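Local coordinates for protein fructokinase (Vibrio cholerae serotype O1, PDB 5EYN) that phosphorylates fructose at the expense of ATP, as a metal-binding fructokinase of the PfkB carbohydrate kinase family, at residues Pro150-Ser153 with Ser154-Ala158; Thr189-Arg192 with Ala193-Leu196; Glu206-Leu210 with Thr211-Ser215; Val242-Pro245 with Asn246-Gln249; His283-Ala286 with Thr287-Ala291. All blocks are in the same frame, centred on the assembly; numbering follows the deposited sequence.

Contact 1: residues Pro150-Ser153 with Ser154-Ala158; sequences PSRS and STFAA
S154 meets P150 at the first turn of helix 151-165. Its backbone N donates to P150 O over 2.9 Å. The side chain lies on the same flank: with OG beside the backbone N (chi1 -64°), CB and OG both come close to P150 O, although OG has another carbonyl, L125 O, as its stronger partner. A water donates to S154 OG and also to S153 OG, 2.7 Å from the latter, and so joins two neighbouring serines; S153 OG bonds to Q149 as well. The helix is the crossover of the beta-alpha-beta unit formed with strands 138-142 and 168-172, a right-handed connection in ribokinase-like folds. One residue further on, the buried T155 grips S151 O twice. T155 OG1 and T155 N each reach S151 O at 2.8 Å, from opposite faces of the carbonyl plane, which satisfies the buried hydroxyl within its own helix; S151 OG turns instead to A145 O. On the next flank R152 and F156 run side by side in an aliphatic contact, R152 CG lying 3.8 Å from F156 CE2 and 4.0 Å from F156 CD2. Beyond CG the arginine chain leads away from the ring, to a salt bridge with E185 and to the carbonyls of L146 and A147.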
loop_
_atom_site.group_PDB
_atom_site.type_symbol
_atom_site.label_atom_id
_atom_site.label_comp_id
_atom_site.label_asym_id
_atom_site.label_seq_id
_atom_site.Cartn_x
_atom_site.Cartn_y
_atom_site.Cartn_z
ATOM N N PRO A 150 6.195 -5.622 18.359
ATOM C CA PRO A 150 7.110 -6.528 19.055
ATOM C C PRO A 150 8.335 -6.951 18.252
ATOM O O PRO A 150 9.211 -7.640 18.776
ATOM C CB PRO A 150 6.230 -7.752 19.332
ATOM C CG PRO A 150 5.271 -7.771 18.171
ATOM C CD PRO A 150 4.967 -6.313 17.924
ATOM N N SER A 151 8.410 -6.593 16.975
ATOM C CA SER A 151 9.531 -7.075 16.176
ATOM C C SER A 151 10.871 -6.677 16.764
ATOM O O SER A 151 11.816 -7.456 16.736
ATOM C CB SER A 151 9.416 -6.592 14.737
ATOM O OG SER A 151 10.539 -7.022 13.984
ATOM N N ARG A 152 10.969 -5.481 17.318
ATOM C CA ARG A 152 12.241 -5.008 17.845
ATOM C C ARG A 152 12.762 -5.954 18.930
ATOM O O ARG A 152 13.850 -6.491 18.822
ATOM C CB ARG A 152 12.099 -3.575 18.379
ATOM C CG ARG A 152 13.385 -3.044 19.025
ATOM C CD ARG A 152 13.199 -1.723 19.742
ATOM N NE ARG A 152 12.633 -0.668 18.905
ATOM C CZ ARG A 152 12.325 0.542 19.341
ATOM N NH1 ARG A 152 12.502 0.842 20.626
ATOM N NH2 ARG A 152 11.827 1.460 18.549
ATOM N N SER A 153 11.958 -6.187 19.954
ATOM C CA SER A 153 12.377 -7.087 21.017
ATOM C C SER A 153 12.531 -8.523 20.524
ATOM O O SER A 153 13.432 -9.233 20.971
ATOM C CB SER A 153 11.444 -7.001 22.230
ATOM O OG SER A 153 10.096 -7.281 21.923
ATOM N N SER A 154 11.681 -8.965 19.603
ATOM C CA SER A 154 11.815 -10.325 19.082
ATOM C C SER A 154 13.130 -10.506 18.327
ATOM O O SER A 154 13.779 -11.536 18.430
ATOM C CB SER A 154 10.651 -10.687 18.157
ATOM O OG SER A 154 9.430 -10.702 18.863
ATOM N N THR A 155 13.521 -9.487 17.589
ATOM C CA THR A 155 14.709 -9.558 16.777
ATOM C C THR A 155 15.942 -9.491 17.661
ATOM O O THR A 155 16.904 -10.208 17.458
ATOM C CB THR A 155 14.693 -8.433 15.720
ATOM O OG1 THR A 155 13.575 -8.623 14.845
ATOM C CG2 THR A 155 15.950 -8.462 14.926
ATOM N N PHE A 156 15.922 -8.633 18.672
ATOM C CA PHE A 156 17.031 -8.651 19.626
ATOM C C PHE A 156 17.157 -10.014 20.328
ATOM O O PHE A 156 18.269 -10.471 20.596
ATOM C CB PHE A 156 16.922 -7.528 20.657
ATOM C CG PHE A 156 17.433 -6.209 20.160
ATOM C CD1 PHE A 156 18.765 -6.045 19.851
ATOM C CD2 PHE A 156 16.592 -5.116 20.057
ATOM C CE1 PHE A 156 19.237 -4.825 19.412
ATOM C CE2 PHE A 156 17.066 -3.903 19.618
ATOM C CZ PHE A 156 18.386 -3.754 19.298
ATOM N N ALA A 157 16.037 -10.668 20.614
ATOM C CA ALA A 157 16.089 -11.999 21.216
ATOM C C ALA A 157 16.695 -12.985 20.231
ATOM O O ALA A 157 17.504 -13.817 20.614
ATOM C CB ALA A 157 14.706 -12.454 21.659
ATOM N N ALA A 158 16.314 -12.890 18.961
ATOM C CA ALA A 158 16.877 -13.775 17.948
ATOM C C ALA A 158 18.385 -13.594 17.868
ATOM O O ALA A 158 19.126 -14.560 17.804
ATOM C CB ALA A 158 16.244 -13.525 16.600
HETATM O O HOH W 1 9.059 -9.763 21.461
#

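Contact 2: residues Thr189-Arg192 with Ala193-Leu196; sequences TVMR and AVGL
V194 packs back onto the preceding turn of helix 186-194 through its CG2 methyl. That branch lies beside the backbone N, because CG1 takes the place anti to it (chi1 169°), and it sits 3.4 Å from V190 O and 4.0 Å from M191 SD. M191 and V194 lie side by side and point the same way; the M191 chain bends at both chi2 and chi3, and its sulfur is the atom that meets the valine. The V190 side chain is a looser neighbour, with CG1 4.4 Å from V194 CG2. At the end of the helix L196 folds back over the last turn, and its CG reaches 3.5 Å from R192 O.

The helical i to i+4 bonds bring these side chains onto successive turns: V194 N donates to V190 O over 2.9 Å, and G195 N to M191 O over 3.1 Å. Further out, V190, A193 and V194 face F171 of strand 168-172, T189 and L196 face helix 151-165, and M191, with V190, touches L210 of helix 204-211. R192, extended from CG to NE, makes a cation-pi contact with F156, and T189 OG1 bonds to E185 O. Sheet on one flank and a helix on each of two others is the setting of a crossover helix, here that of the beta-alpha-beta unit with strands 168-172 and 199-203.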
loop_
_atom_site.group_PDB
_atom_site.type_symbol
_atom_site.label_atom_id
_atom_site.label_comp_id
_atom_site.label_asym_id
_atom_site.label_seq_id
_atom_site.Cartn_x
_atom_site.Cartn_y
_atom_site.Cartn_z
ATOM N N THR A 189 18.699 2.531 19.248
ATOM C CA THR A 189 18.295 1.146 19.012
ATOM C C THR A 189 19.208 0.491 17.971
ATOM O O THR A 189 19.681 -0.631 18.141
ATOM C CB THR A 189 16.837 1.079 18.550
ATOM O OG1 THR A 189 15.984 1.656 19.543
ATOM C CG2 THR A 189 16.405 -0.338 18.307
ATOM N N VAL A 190 19.492 1.217 16.903
ATOM C CA VAL A 190 20.387 0.713 15.871
ATOM C C VAL A 190 21.786 0.502 16.446
ATOM O O VAL A 190 22.411 -0.531 16.186
ATOM C CB VAL A 190 20.408 1.677 14.668
ATOM C CG1 VAL A 190 21.560 1.357 13.733
ATOM C CG2 VAL A 190 19.065 1.625 13.940
ATOM N N MET A 191 22.280 1.436 17.258
ATOM C CA MET A 191 23.624 1.260 17.784
ATOM C C MET A 191 23.705 0.101 18.772
ATOM O O MET A 191 24.754 -0.526 18.892
ATOM C CB MET A 191 24.153 2.557 18.391
ATOM C CG MET A 191 24.368 3.636 17.338
ATOM S SD MET A 191 25.342 3.123 15.906
ATOM C CE MET A 191 26.964 3.017 16.635
ATOM N N ARG A 192 22.609 -0.207 19.463
ATOM C CA ARG A 192 22.567 -1.401 20.301
ATOM C C ARG A 192 22.803 -2.652 19.456
ATOM O O ARG A 192 23.553 -3.541 19.861
ATOM C CB ARG A 192 21.226 -1.491 21.035
ATOM C CG ARG A 192 21.090 -2.687 21.970
ATOM C CD ARG A 192 19.684 -2.765 22.559
ATOM N NE ARG A 192 19.427 -4.083 23.113
ATOM C CZ ARG A 192 18.230 -4.561 23.422
ATOM N NH1 ARG A 192 17.149 -3.827 23.246
ATOM N NH2 ARG A 192 18.128 -5.787 23.921
ATOM N N ALA A 193 22.183 -2.726 18.281
ATOM C CA ALA A 193 22.392 -3.856 17.389
ATOM C C ALA A 193 23.811 -3.861 16.822
ATOM O O ALA A 193 24.416 -4.920 16.678
ATOM C CB ALA A 193 21.373 -3.839 16.266
ATOM N N VAL A 194 24.342 -2.696 16.473
ATOM C CA VAL A 194 25.722 -2.622 16.002
ATOM C C VAL A 194 26.672 -3.279 17.021
ATOM O O VAL A 194 27.621 -3.971 16.649
ATOM C CB VAL A 194 26.139 -1.161 15.737
ATOM C CG1 VAL A 194 27.635 -1.041 15.515
ATOM C CG2 VAL A 194 25.380 -0.612 14.528
ATOM N N GLY A 195 26.392 -3.067 18.303
ATOM C CA GLY A 195 27.197 -3.643 19.367
ATOM C C GLY A 195 27.083 -5.144 19.540
ATOM O O GLY A 195 27.882 -5.743 20.265
ATOM N N LEU A 196 26.117 -5.764 18.871
ATOM C CA LEU A 196 25.924 -7.209 18.989
ATOM C C LEU A 196 26.493 -7.971 17.786
ATOM O O LEU A 196 26.611 -9.195 17.815
ATOM C CB LEU A 196 24.436 -7.525 19.091
ATOM C CG LEU A 196 23.766 -7.002 20.359
ATOM C CD1 LEU A 196 22.258 -7.094 20.260
ATOM C CD2 LEU A 196 24.254 -7.761 21.595
#

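Contact 3: residues Glu206-Leu210 with Thr211-Ser215; sequences ELQFL and TGTQS
T211 and L207 open the tight part of a helix C-terminus that closes in a Schellman motif, with G212 as the C-prime residue. T211 OG1 donates to L207 O over 2.7 Å, and T211 N reaches the same oxygen at 3.1 Å from the opposite face of its plane. The hydroxyl gets there because OG1 stands between the backbone N and carbonyl carbon (chi1 58°); CG2 is then directed to L207 CD1, 4.1 Å away, the two side chains crossing obliquely. The positive phi of G212, 67°, reverses the chain. T213 N can thus donate to Q208 O at 3.0 Å, in the carbonyl plane and on a lone pair, whereas G212 N to F209 O is weak at 3.4 Å. Q208 packs as closely: its carboxamide lies flat over the Q214-S215 peptide, planes roughly 20° apart, with CD 3.5 Å from S215 N and OE1 3.3 Å from Q214 C. L210, on the buried side, packs against F202 of strand 199-203.

The other side is looser and nearer solvent, where F209, G212 and Q214 are exposed. S215 OG caps E218 N of the following helix. T211 OG1, its own proton given to L207 O, accepts from T213 OG1 over 2.8 Å.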
loop_
_atom_site.group_PDB
_atom_site.type_symbol
_atom_site.label_atom_id
_atom_site.label_comp_id
_atom_site.label_asym_id
_atom_site.label_seq_id
_atom_site.Cartn_x
_atom_site.Cartn_y
_atom_site.Cartn_z
ATOM N N GLU A 206 25.122 6.420 6.101
ATOM C CA GLU A 206 24.569 5.839 7.314
ATOM C C GLU A 206 25.575 5.870 8.464
ATOM O O GLU A 206 25.203 6.093 9.609
ATOM C CB GLU A 206 24.096 4.415 7.032
ATOM C CG GLU A 206 22.830 4.381 6.217
ATOM C CD GLU A 206 22.535 3.027 5.598
ATOM O OE1 GLU A 206 21.347 2.753 5.373
ATOM O OE2 GLU A 206 23.477 2.248 5.328
ATOM N N LEU A 207 26.835 5.573 8.179
ATOM C CA LEU A 207 27.854 5.575 9.217
ATOM C C LEU A 207 27.941 6.957 9.820
ATOM O O LEU A 207 27.954 7.112 11.038
ATOM C CB LEU A 207 29.209 5.171 8.648
ATOM C CG LEU A 207 30.377 5.309 9.619
ATOM C CD1 LEU A 207 30.159 4.425 10.828
ATOM C CD2 LEU A 207 31.689 4.969 8.939
ATOM N N GLN A 208 27.976 7.974 8.968
ATOM C CA GLN A 208 28.084 9.343 9.461
ATOM C C GLN A 208 26.850 9.766 10.248
ATOM O O GLN A 208 26.965 10.404 11.285
ATOM C CB GLN A 208 28.367 10.316 8.312
ATOM C CG GLN A 208 29.755 10.108 7.746
ATOM C CD GLN A 208 30.141 11.094 6.666
ATOM O OE1 GLN A 208 29.548 12.170 6.529
ATOM N NE2 GLN A 208 31.155 10.734 5.893
ATOM N N PHE A 209 25.676 9.394 9.761
ATOM C CA PHE A 209 24.431 9.735 10.442
ATOM C C PHE A 209 24.388 9.099 11.826
ATOM O O PHE A 209 24.066 9.748 12.806
ATOM C CB PHE A 209 23.233 9.263 9.619
ATOM C CG PHE A 209 21.913 9.543 10.265
ATOM C CD1 PHE A 209 21.313 10.786 10.133
ATOM C CD2 PHE A 209 21.271 8.571 11.008
ATOM C CE1 PHE A 209 20.104 11.048 10.723
ATOM C CE2 PHE A 209 20.046 8.833 11.600
ATOM C CZ PHE A 209 19.469 10.069 11.459
ATOM N N LEU A 210 24.726 7.823 11.903
ATOM C CA LEU A 210 24.583 7.094 13.159
ATOM C C LEU A 210 25.605 7.501 14.201
ATOM O O LEU A 210 25.372 7.321 15.387
ATOM C CB LEU A 210 24.682 5.595 12.906
ATOM C CG LEU A 210 23.462 5.000 12.216
ATOM C CD1 LEU A 210 23.771 3.603 11.700
ATOM C CD2 LEU A 210 22.242 4.970 13.142
ATOM N N THR A 211 26.731 8.041 13.754
ATOM C CA THR A 211 27.786 8.484 14.653
ATOM C C THR A 211 27.843 10.005 14.804
ATOM O O THR A 211 28.610 10.511 15.616
ATOM C CB THR A 211 29.161 7.990 14.176
ATOM O OG1 THR A 211 29.410 8.474 12.850
ATOM C CG2 THR A 211 29.219 6.471 14.218
ATOM N N GLY A 212 27.047 10.735 14.028
ATOM C CA GLY A 212 27.041 12.187 14.110
ATOM C C GLY A 212 28.344 12.816 13.647
ATOM O O GLY A 212 28.771 13.852 14.164
ATOM N N THR A 213 28.970 12.202 12.651
ATOM C CA THR A 213 30.260 12.659 12.164
ATOM C C THR A 213 30.166 13.131 10.717
ATOM O O THR A 213 29.136 12.971 10.064
ATOM C CB THR A 213 31.314 11.544 12.261
ATOM O OG1 THR A 213 30.888 10.415 11.503
ATOM C CG2 THR A 213 31.523 11.112 13.700
ATOM N N GLN A 214 31.264 13.693 10.219
ATOM C CA GLN A 214 31.277 14.298 8.895
ATOM C C GLN A 214 32.222 13.597 7.933
ATOM O O GLN A 214 32.413 14.056 6.806
ATOM C CB GLN A 214 31.656 15.780 9.000
ATOM C CG GLN A 214 30.688 16.603 9.849
ATOM C CD GLN A 214 29.283 16.646 9.271
ATOM O OE1 GLN A 214 29.104 16.757 8.062
ATOM N NE2 GLN A 214 28.279 16.522 10.134
ATOM N N SER A 215 32.810 12.483 8.367
ATOM C CA SER A 215 33.708 11.722 7.514
ATOM C C SER A 215 33.721 10.265 7.943
ATOM O O SER A 215 33.369 9.935 9.075
ATOM C CB SER A 215 35.123 12.279 7.597
ATOM O OG SER A 215 35.710 11.959 8.843
#

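Contact 4: residues Val242-Pro245 with Asn246-Gln249; sequences VATP and NSQQ
T244 and S247 face each other at the end of the beta hairpin made by strands 240-244 and 247-251, antiparallel with an angle of 172° between their segments. They pair through T244 N to S247 O and S247 N to T244 O, each 3.0 Å. A type II turn through P245 and N246 joins them, N246 taking positive phi. From T244 CB, the hydroxyl branch occupies the place between backbone N and carbonyl carbon (chi1 55°). This brings OG1 to 3.6 Å from S247 CB, on the face shared by V242, T244, S247 and Q249. At its tip OG1 meets a water at 3.1 Å and, through a weak hydrogen bond, NE2 of Q285 on helix 285-302. The same water lies 3.1 Å from S247 OG and donates to V242 O. On that face V242 packs against helix 285-302, and its N donates to Q249 O over 2.8 Å; A243 and Q248, a non-hydrogen-bonded pair, point to the other face. T244 OG1 and S247 OG are 4.0 Å apart, too far to bond directly, so the two hydroxyls depend on the water to link them, and it serves a main-chain carbonyl as well.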
loop_
_atom_site.group_PDB
_atom_site.type_symbol
_atom_site.label_atom_id
_atom_site.label_comp_id
_atom_site.label_asym_id
_atom_site.label_seq_id
_atom_site.Cartn_x
_atom_site.Cartn_y
_atom_site.Cartn_z
ATOM N N VAL A 242 37.013 -1.617 3.926
ATOM C CA VAL A 242 36.971 -2.798 4.774
ATOM C C VAL A 242 37.813 -2.519 6.011
ATOM O O VAL A 242 38.995 -2.217 5.901
ATOM C CB VAL A 242 37.529 -4.018 4.026
ATOM C CG1 VAL A 242 37.459 -5.254 4.897
ATOM C CG2 VAL A 242 36.780 -4.237 2.712
ATOM N N ALA A 243 37.177 -2.564 7.175
ATOM C CA ALA A 243 37.847 -2.246 8.428
ATOM C C ALA A 243 37.797 -3.448 9.362
ATOM O O ALA A 243 36.723 -3.909 9.759
ATOM C CB ALA A 243 37.210 -1.033 9.096
ATOM N N THR A 244 38.979 -3.952 9.680
ATOM C CA THR A 244 39.152 -5.046 10.620
ATOM C C THR A 244 40.171 -4.555 11.638
ATOM O O THR A 244 40.720 -3.485 11.477
ATOM C CB THR A 244 39.638 -6.301 9.902
ATOM O OG1 THR A 244 40.824 -5.985 9.171
ATOM C CG2 THR A 244 38.564 -6.803 8.955
ATOM N N PRO A 245 40.418 -5.317 12.712
ATOM C CA PRO A 245 41.327 -4.749 13.715
ATOM C C PRO A 245 42.697 -4.351 13.146
ATOM O O PRO A 245 43.390 -5.129 12.496
ATOM C CB PRO A 245 41.445 -5.870 14.748
ATOM C CG PRO A 245 40.130 -6.580 14.648
ATOM C CD PRO A 245 39.765 -6.548 13.186
ATOM N N ASN A 246 43.042 -3.093 13.382
ATOM C CA ASN A 246 44.300 -2.508 12.958
ATOM C C ASN A 246 44.521 -2.503 11.447
ATOM O O ASN A 246 45.648 -2.401 10.983
ATOM C CB ASN A 246 45.441 -3.202 13.697
ATOM C CG ASN A 246 45.208 -3.223 15.185
ATOM O OD1 ASN A 246 44.731 -2.243 15.757
ATOM N ND2 ASN A 246 45.484 -4.346 15.808
ATOM N N SER A 247 43.439 -2.567 10.673
ATOM C CA SER A 247 43.570 -2.551 9.219
ATOM C C SER A 247 42.370 -1.900 8.554
ATOM O O SER A 247 41.228 -2.169 8.905
ATOM C CB SER A 247 43.756 -3.982 8.709
ATOM O OG SER A 247 43.833 -4.035 7.298
ATOM N N GLN A 248 42.650 -1.020 7.598
ATOM C CA GLN A 248 41.623 -0.443 6.732
ATOM C C GLN A 248 42.131 -0.556 5.311
ATOM O O GLN A 248 43.304 -0.302 5.044
ATOM C CB GLN A 248 41.373 1.034 7.037
ATOM C CG GLN A 248 40.735 1.328 8.380
ATOM C CD GLN A 248 40.434 2.806 8.543
ATOM O OE1 GLN A 248 40.324 3.536 7.557
ATOM N NE2 GLN A 248 40.302 3.253 9.787
ATOM N N GLN A 249 41.241 -0.926 4.404
ATOM C CA GLN A 249 41.597 -1.102 3.021
ATOM C C GLN A 249 40.396 -0.850 2.132
ATOM O O GLN A 249 39.310 -1.344 2.406
ATOM C CB GLN A 249 42.051 -2.533 2.844
ATOM C CG GLN A 249 42.583 -2.852 1.513
ATOM C CD GLN A 249 43.180 -4.227 1.518
ATOM O OE1 GLN A 249 43.570 -4.736 2.574
ATOM N NE2 GLN A 249 43.232 -4.858 0.353
HETATM O O HOH W 2 40.877 -4.389 6.561
#

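Contact 5: residues His283-Ala286 with Thr287-Ala291; sequences HNQA and TILDA
N284 stands at the N-cap of helix 285-302, its backbone extended (psi 135°) before the chain turns helical, and N284 O accepts I288 N at 3.0 Å. The N284 side chain reaches forward over the first turn. With CG opposite the backbone N (chi1 173°), OD1 comes 3.0 Å from T287 N, which lies in the plane of the N284 carboxamide, on a lone pair of OD1; the N-H...O angle is 155°. A286 N reaches OD1 too, at 2.9 Å but by a weak, bent bond. The cap thus holds T287 N firmly and A286 N weakly, both N-H groups at the helix start. The T287 and N284 side chains cross at about a right angle, T287 OG1 lying 3.7 Å from N284 CB.

Two apolar residues complete the turn. I288 CD1 lies 3.7 Å from H283 O and 4.1 Å from Q285 OE1. L289 lays CG 3.4 Å from Q285 O, while its backbone N donates to that same oxygen. D290 carries its carboxylate away from the first turn, OD2 forming a salt bridge with R275 of helix 264-278, and A291 packs on that helix through L272, R275 and L276. On the other flank Q285 and L289 rest on S247, Q249 and V251, so this helix start lies between helix 264-278 and edge strand 247-251 of the main sheet.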
loop_
_atom_site.group_PDB
_atom_site.type_symbol
_atom_site.label_atom_id
_atom_site.label_comp_id
_atom_site.label_asym_id
_atom_site.label_seq_id
_atom_site.Cartn_x
_atom_site.Cartn_y
_atom_site.Cartn_z
ATOM N N HIS A 283 36.931 -15.360 9.441
ATOM C CA HIS A 283 37.731 -14.275 10.004
ATOM C C HIS A 283 39.035 -14.033 9.251
ATOM O O HIS A 283 39.706 -13.026 9.463
ATOM C CB HIS A 283 38.087 -14.567 11.461
ATOM C CG HIS A 283 36.903 -14.659 12.371
ATOM N ND1 HIS A 283 36.371 -15.864 12.772
ATOM C CD2 HIS A 283 36.144 -13.700 12.948
ATOM C CE1 HIS A 283 35.337 -15.643 13.564
ATOM N NE2 HIS A 283 35.178 -14.338 13.687
ATOM N N ASN A 284 39.401 -14.955 8.378
ATOM C CA ASN A 284 40.672 -14.862 7.684
ATOM C C ASN A 284 40.665 -13.659 6.737
ATOM O O ASN A 284 39.701 -13.437 6.003
ATOM C CB ASN A 284 40.921 -16.152 6.911
ATOM C CG ASN A 284 42.135 -16.071 6.030
ATOM O OD1 ASN A 284 42.058 -15.596 4.900
ATOM N ND2 ASN A 284 43.268 -16.540 6.538
ATOM N N GLN A 285 41.741 -12.883 6.746
ATOM C CA GLN A 285 41.750 -11.633 5.999
ATOM C C GLN A 285 41.592 -11.872 4.488
ATOM O O GLN A 285 40.856 -11.147 3.834
ATOM C CB GLN A 285 43.001 -10.811 6.328
ATOM C CG GLN A 285 42.890 -9.325 5.981
ATOM C CD GLN A 285 41.816 -8.578 6.783
ATOM O OE1 GLN A 285 41.210 -9.120 7.712
ATOM N NE2 GLN A 285 41.583 -7.326 6.418
ATOM N N ALA A 286 42.232 -12.908 3.948
ATOM C CA ALA A 286 42.101 -13.217 2.526
ATOM C C ALA A 286 40.661 -13.565 2.176
ATOM O O ALA A 286 40.149 -13.170 1.131
ATOM C CB ALA A 286 43.026 -14.364 2.140
ATOM N N THR A 287 40.013 -14.324 3.052
ATOM C CA THR A 287 38.622 -14.697 2.854
ATOM C C THR A 287 37.739 -13.449 2.841
ATOM O O THR A 287 36.858 -13.305 2.005
ATOM C CB THR A 287 38.158 -15.647 3.975
ATOM O OG1 THR A 287 38.904 -16.862 3.899
ATOM C CG2 THR A 287 36.675 -15.967 3.866
ATOM N N ILE A 288 37.955 -12.556 3.794
ATOM C CA ILE A 288 37.158 -11.343 3.870
ATOM C C ILE A 288 37.350 -10.490 2.615
ATOM O O ILE A 288 36.378 -9.994 2.040
ATOM C CB ILE A 288 37.516 -10.560 5.131
ATOM C CG1 ILE A 288 36.956 -11.299 6.344
ATOM C CG2 ILE A 288 37.002 -9.128 5.063
ATOM C CD1 ILE A 288 37.423 -10.745 7.659
ATOM N N LEU A 289 38.591 -10.285 2.197
ATOM C CA LEU A 289 38.813 -9.393 1.063
ATOM C C LEU A 289 38.226 -9.971 -0.221
ATOM O O LEU A 289 37.684 -9.239 -1.048
ATOM C CB LEU A 289 40.301 -9.105 0.893
ATOM C CG LEU A 289 40.934 -8.287 2.019
ATOM C CD1 LEU A 289 42.432 -8.251 1.812
ATOM C CD2 LEU A 289 40.377 -6.875 2.075
ATOM N N ASP A 290 38.339 -11.284 -0.392
ATOM C CA ASP A 290 37.698 -11.960 -1.520
ATOM C C ASP A 290 36.168 -11.849 -1.439
ATOM O O ASP A 290 35.495 -11.645 -2.456
ATOM C CB ASP A 290 38.124 -13.434 -1.548
ATOM C CG ASP A 290 37.362 -14.239 -2.573
ATOM O OD1 ASP A 290 37.783 -14.241 -3.741
ATOM O OD2 ASP A 290 36.345 -14.868 -2.226
ATOM N N ALA A 291 35.611 -11.977 -0.240
ATOM C CA ALA A 291 34.161 -11.863 -0.076
ATOM C C ALA A 291 33.676 -10.476 -0.464
ATOM O O ALA A 291 32.610 -10.341 -1.064
ATOM C CB ALA A 291 33.743 -12.187 1.350
#

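Contacts 1, 2 and 3 form a chain of neighbours along the sheet. F156 CD1 of contact 1 lies 3.7 Å from L196 CD1 of contact 2, and V190 CG1 of contact 2 packs 3.7 Å from L210 CD2 of contact 3. Contacts 4 and 5 form a second group, centres 11 Å apart, with V242 CG1 3.9 Å from I288 CG2. The two groups do not touch; contacts 3 and 4 come nearest, with about 8 Å between nearest atoms. None lines a ligand: their nearest side chains stand about 10 to 13 Å off, a second layer or beyond. The side chain of S151 lies about 12 Å from bound fructose, and that of V242 about 10 Å from ADP.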